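Local atomic coordinates of putative cytochrome P450 154A1 (Streptomyces coelicolor, PDB entry 1ODO), a protein that belongs to the cytochrome P450 family of heme proteins and carries a protoporphyrin IX iron group with 4-phenyl-1H-imidazole bound in its pocket. Residues 15-18 / 19-23. Sequence-based numbering, arbitrary orientation.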
# COMPACT_ATOMS: atom_id res chain seq x y z
N ALA A 15 7.68 -10.02 11.72
CA ALA A 15 8.55 -9.65 12.83
C ALA A 15 9.94 -9.09 12.51
O ALA A 15 10.49 -8.32 13.30
CB ALA A 15 8.70 -10.84 13.79
N ASP A 16 10.51 -9.45 11.37
CA ASP A 16 11.83 -8.95 11.01
C ASP A 16 12.01 -8.93 9.50
O ASP A 16 12.69 -9.78 8.93
CB ASP A 16 12.90 -9.84 11.65
CG ASP A 16 14.31 -9.33 11.45
OD1 ASP A 16 14.47 -8.25 10.84
OD2 ASP A 16 15.25 -10.00 11.90
N HIS A 17 11.39 -7.94 8.85
CA HIS A 17 11.48 -7.83 7.40
C HIS A 17 12.87 -7.55 6.85
O HIS A 17 13.16 -7.93 5.71
CB HIS A 17 10.46 -6.80 6.88
CG HIS A 17 10.81 -5.37 7.18
ND1 HIS A 17 10.95 -4.88 8.46
CD2 HIS A 17 11.02 -4.32 6.35
CE1 HIS A 17 11.22 -3.59 8.41
NE2 HIS A 17 11.27 -3.22 7.14
N HIS A 18 13.73 -6.90 7.63
CA HIS A 18 15.08 -6.61 7.15
C HIS A 18 15.85 -7.92 6.95
O HIS A 18 16.56 -8.09 5.95
CB HIS A 18 15.86 -5.73 8.13
CG HIS A 18 15.33 -4.34 8.23
ND1 HIS A 18 14.87 -3.64 7.13
CD2 HIS A 18 15.23 -3.50 9.28
CE1 HIS A 18 14.51 -2.42 7.51
NE2 HIS A 18 14.71 -2.31 8.81
N THR A 19 15.73 -8.83 7.90
CA THR A 19 16.42 -10.10 7.78
C THR A 19 15.76 -10.87 6.64
O THR A 19 16.43 -11.55 5.86
CB THR A 19 16.33 -10.94 9.07
OG1 THR A 19 17.05 -10.27 10.11
CG2 THR A 19 16.93 -12.33 8.85
N GLU A 20 14.44 -10.74 6.54
CA GLU A 20 13.70 -11.42 5.48
C GLU A 20 14.23 -11.00 4.11
O GLU A 20 14.35 -11.83 3.21
CB GLU A 20 12.21 -11.11 5.59
CG GLU A 20 11.38 -11.72 4.46
CD GLU A 20 9.90 -11.42 4.60
OE1 GLU A 20 9.18 -12.22 5.23
OE2 GLU A 20 9.47 -10.37 4.08
N HIS A 21 14.53 -9.71 3.94
CA HIS A 21 15.04 -9.23 2.65
C HIS A 21 16.29 -10.01 2.27
O HIS A 21 16.43 -10.48 1.14
CB HIS A 21 15.44 -7.75 2.71
CG HIS A 21 14.31 -6.81 3.00
ND1 HIS A 21 12.99 -7.12 2.75
CD2 HIS A 21 14.31 -5.55 3.49
CE1 HIS A 21 12.23 -6.09 3.07
NE2 HIS A 21 13.00 -5.12 3.52
N ARG A 22 17.21 -10.12 3.22
CA ARG A 22 18.46 -10.83 2.98
C ARG A 22 18.25 -12.31 2.69
O ARG A 22 18.85 -12.86 1.77
CB ARG A 22 19.39 -10.66 4.18
CG ARG A 22 19.60 -9.21 4.56
CD ARG A 22 20.61 -9.06 5.69
NE ARG A 22 20.70 -7.67 6.13
CZ ARG A 22 20.96 -6.64 5.33
NH1 ARG A 22 21.15 -6.84 4.03
NH2 ARG A 22 21.02 -5.41 5.82
N THR A 23 17.39 -12.95 3.48
CA THR A 23 17.12 -14.37 3.30
C THR A 23 16.54 -14.64 1.91
O THR A 23 16.93 -15.60 1.24
CB THR A 23 16.14 -14.87 4.37
OG1 THR A 23 16.69 -14.59 5.67
CG2 THR A 23 15.91 -16.37 4.24
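T19 meets the carboxylate of D16, the N-cap of helix 17-25, through two separate bonds. Its backbone N donates to D16 OD1 at 3.3 Å, while T19 OG1 donates to D16 OD2 at a short 2.6 Å. Both donors come in from above the carboxylate plane; with CG anti to the backbone N (chi1 -175°), D16 swings its acid over the first turn. One residue on, E20 N closes that turn on D16 O at 3.1 Å, and the E20 carboxylate hydrogen-bonds H291. H21 N then bonds to H17 O at 2.9 Å. That same oxygen sits over the centre of the H21 imidazole, 3.0 Å above its plane. H21 NE2 comes 3.5 Å from H17 CD2, the two rings lying nearly perpendicular, while H17 NE2 is hydrogen-bonded to E286. R22 N makes a weak hydrogen bond to H18 O, and the R22 guanidinium forms a salt bridge with D333. Helix 17-25, the crossover between strands 8-9 and 30-35, is thus capped at its start by one carboxylate that holds both a backbone N-H and a hydroxyl, and the negative charge of D16 probably also suits the positive end of the helix dipole.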